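Long-range contact in acRAF (Thiomonas intermedia, PDB 4LOW), which acts as a RuBisCO assembly factor in the alpha-carboxysome, with a pterin-4a-carbinolamine dehydratase-like fold: residues A[30-34]-A[53-58]. Numbering follows the deposited sequence.
With FMT (formic acid), chain J.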
ATOM      1  N   THR A  30       4.579  11.401   0.372  1.00 17.67           N
ATOM      2  CA  THR A  30       4.310   9.951   0.343  1.00 18.06           C
ATOM      3  C   THR A  30       3.367   9.607  -0.810  1.00 18.51           C
ATOM      4  O   THR A  30       3.591   8.649  -1.543  1.00 17.82           O
ATOM      5  CB  THR A  30       3.623   9.567   1.646  1.00 18.18           C
ATOM      6  OG1 THR A  30       4.433   9.998   2.726  1.00 20.22           O
ATOM      7  CG2 THR A  30       3.387   8.072   1.766  1.00 20.17           C
ATOM      8  N   ARG A  31       2.337  10.445  -1.008  1.00 18.46           N
ATOM      9  CA  ARG A  31       1.353  10.187  -2.062  1.00 17.51           C
ATOM     10  C   ARG A  31       1.964  10.347  -3.445  1.00 17.92           C
ATOM     11  O   ARG A  31       1.649   9.567  -4.345  1.00 17.77           O
ATOM     12  CB  ARG A  31       0.147  11.105  -1.845  1.00 17.96           C
ATOM     13  CG  ARG A  31      -1.040  10.791  -2.709  1.00 19.54           C
ATOM     14  CD  ARG A  31      -1.550   9.372  -2.463  1.00 19.26           C
ATOM     15  NE  ARG A  31      -1.171   8.452  -3.520  1.00 19.17           N
ATOM     16  CZ  ARG A  31      -1.570   7.193  -3.603  1.00 18.90           C
ATOM     17  NH1 ARG A  31      -2.157   6.603  -2.561  1.00 19.36           N
ATOM     18  NH2 ARG A  31      -1.328   6.494  -4.698  1.00 19.15           N
ATOM     19  N   ALA A  32       2.836  11.349  -3.621  1.00 18.12           N
ATOM     20  CA  ALA A  32       3.489  11.517  -4.928  1.00 18.04           C
ATOM     21  C   ALA A  32       4.336  10.290  -5.207  1.00 18.19           C
ATOM     22  O   ALA A  32       4.328   9.789  -6.324  1.00 18.42           O
ATOM     23  CB  ALA A  32       4.342  12.765  -4.919  1.00 20.57           C
ATOM     24  N   PHE A  33       5.029   9.773  -4.205  1.00 17.86           N
ATOM     25  CA  PHE A  33       5.842   8.565  -4.406  1.00 17.64           C
ATOM     26  C   PHE A  33       4.943   7.358  -4.753  1.00 18.08           C
ATOM     27  O   PHE A  33       5.245   6.598  -5.667  1.00 17.61           O
ATOM     28  CB  PHE A  33       6.662   8.320  -3.146  1.00 18.30           C
ATOM     29  CG  PHE A  33       7.435   7.040  -3.181  1.00 18.08           C
ATOM     30  CD1 PHE A  33       8.588   6.920  -3.956  1.00 19.62           C
ATOM     31  CD2 PHE A  33       7.088   5.998  -2.358  1.00 18.54           C
ATOM     32  CE1 PHE A  33       9.375   5.770  -3.910  1.00 19.49           C
ATOM     33  CE2 PHE A  33       7.890   4.851  -2.297  1.00 20.29           C
ATOM     34  CZ  PHE A  33       9.034   4.755  -3.074  1.00 19.00           C
ATOM     35  N   LEU A  34       3.825   7.186  -4.017  1.00 18.11           N
ATOM     36  CA  LEU A  34       2.911   6.085  -4.315  1.00 17.41           C
ATOM     37  C   LEU A  34       2.333   6.166  -5.731  1.00 17.77           C
ATOM     38  O   LEU A  34       2.233   5.147  -6.439  1.00 18.51           O
ATOM     39  CB  LEU A  34       1.784   5.950  -3.284  1.00 18.52           C
ATOM     40  CG  LEU A  34       2.237   5.507  -1.901  1.00 18.40           C
ATOM     41  CD1 LEU A  34       1.155   5.828  -0.881  1.00 19.25           C
ATOM     42  CD2 LEU A  34       2.466   3.976  -1.866  1.00 19.76           C
ATOM     43  N   PHE A  53       1.738   0.757   3.412  1.00 17.02           N
ATOM     44  CA  PHE A  53       1.980   2.150   3.683  1.00 17.39           C
ATOM     45  C   PHE A  53       1.099   2.754   4.698  1.00 17.68           C
ATOM     46  O   PHE A  53      -0.000   2.284   4.972  1.00 19.34           O
ATOM     47  CB  PHE A  53       1.863   2.943   2.345  1.00 18.75           C
ATOM     48  CG  PHE A  53       0.481   2.996   1.723  1.00 18.26           C
ATOM     49  CD1 PHE A  53       0.070   2.023   0.825  1.00 19.16           C
ATOM     50  CD2 PHE A  53      -0.340   4.098   1.927  1.00 18.58           C
ATOM     51  CE1 PHE A  53      -1.189   2.106   0.233  1.00 19.12           C
ATOM     52  CE2 PHE A  53      -1.574   4.204   1.301  1.00 20.16           C
ATOM     53  CZ  PHE A  53      -1.998   3.205   0.475  1.00 19.74           C
ATOM     54  N   GLY A  54       1.566   3.884   5.206  1.00 17.76           N
ATOM     55  CA  GLY A  54       0.828   4.790   6.070  1.00 19.57           C
ATOM     56  C   GLY A  54       0.879   6.178   5.471  1.00 21.55           C
ATOM     57  O   GLY A  54       1.059   6.351   4.260  1.00 21.02           O
ATOM     58  N   THR A  55       0.678   7.203   6.304  1.00 20.61           N
ATOM     59  CA  THR A  55       0.690   8.575   5.735  1.00 20.68           C
ATOM     60  C   THR A  55       2.079   9.092   5.451  1.00 21.05           C
ATOM     61  O   THR A  55       2.229   9.988   4.621  1.00 22.80           O
ATOM     62  CB  THR A  55      -0.048   9.538   6.634  1.00 26.17           C
ATOM     63  OG1 THR A  55       0.597   9.517   7.882  1.00 27.37           O
ATOM     64  CG2 THR A  55      -1.492   9.170   6.788  1.00 25.70           C
ATOM     65  N   THR A  56       3.101   8.554   6.117  1.00 18.66           N
ATOM     66  CA  THR A  56       4.473   9.098   6.034  1.00 19.43           C
ATOM     67  C   THR A  56       5.505   8.039   5.699  1.00 18.47           C
ATOM     68  O   THR A  56       6.707   8.317   5.743  1.00 19.02           O
ATOM     69  CB  THR A  56       4.871   9.849   7.315  1.00 21.51           C
ATOM     70  OG1 THR A  56       4.821   8.929   8.402  1.00 21.25           O
ATOM     71  CG2 THR A  56       3.991  11.050   7.592  1.00 23.23           C
ATOM     72  N   TYR A  57       5.087   6.846   5.248  1.00 18.19           N
ATOM     73  CA  TYR A  57       6.065   5.820   4.949  1.00 17.94           C
ATOM     74  C   TYR A  57       5.477   4.788   4.019  1.00 17.05           C
ATOM     75  O   TYR A  57       4.234   4.604   3.979  1.00 17.98           O
ATOM     76  CB  TYR A  57       6.601   5.121   6.248  1.00 20.23           C
ATOM     77  CG  TYR A  57       5.516   4.603   7.143  1.00 21.19           C
ATOM     78  CD1 TYR A  57       4.908   3.375   6.889  1.00 22.84           C
ATOM     79  CD2 TYR A  57       5.014   5.377   8.190  1.00 21.99           C
ATOM     80  CE1 TYR A  57       3.852   2.919   7.667  1.00 27.11           C
ATOM     81  CE2 TYR A  57       3.945   4.927   8.970  1.00 24.07           C
ATOM     82  CZ  TYR A  57       3.368   3.701   8.690  1.00 24.22           C
ATOM     83  OH  TYR A  57       2.334   3.285   9.499  1.00 32.39           O
ATOM     84  N   VAL A  58       6.356   4.095   3.308  1.00 16.72           N
ATOM     85  CA  VAL A  58       5.959   3.058   2.364  1.00 16.46           C
ATOM     86  C   VAL A  58       6.984   1.945   2.459  1.00 17.27           C
ATOM     87  O   VAL A  58       8.190   2.194   2.304  1.00 17.74           O
ATOM     88  CB  VAL A  58       5.943   3.608   0.910  1.00 17.78           C
ATOM     89  CG1 VAL A  58       5.546   2.494  -0.068  1.00 17.64           C
ATOM     90  CG2 VAL A  58       5.023   4.811   0.764  1.00 18.10           C
TER
HETATM   91  C   FMT J 101      -1.571   3.226  -3.276  1.00 21.91           C
HETATM   92  O1  FMT J 101      -2.625   3.851  -3.354  1.00 21.04           O
HETATM   93  O2  FMT J 101      -0.747   3.284  -4.293  1.00 23.12           O
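Polar contact between helix 27-44, which packs on the antiparallel sheet of this pterin dehydratase-like fold, and the tight turn of the beta hairpin formed by strands 50-53 and 57-63 centres on Thr-30. Thr-30 OG1 lies 2.9 Å from Thr-55 O, and Ser-26 O is a second acceptor within reach of the same hydroxyl. The turn itself is closed by Gly-54 N to Tyr-57 O at 3.0 Å.

The apolar contact starts at Thr-30, whose CG2 lies 3.8 Å from Val-58 CG2, and continues through Phe-33 and Leu-34. Leu-34 CD1 sits 3.9 Å from the Phe-53 ring centroid, 20° off the normal, a CH-pi contact over the face. Val-58 CG2 meets Leu-34 CD2 at 3.8 Å and, at the edge of the Phe-33 ring, CD2 of Phe-33 at 3.9 Å.

Arg-31 holds formic acid, probably from the crystallisation liquor, through Arg-31 NH1 to O1 (2.9 Å).

Phe-53 pairs with a strand of the second subunit, continuing the sheet. Thr-30 thus serves both polar and apolar contacts, beside Leu-34 packed against Phe-53 and Val-58 near the dimer interface.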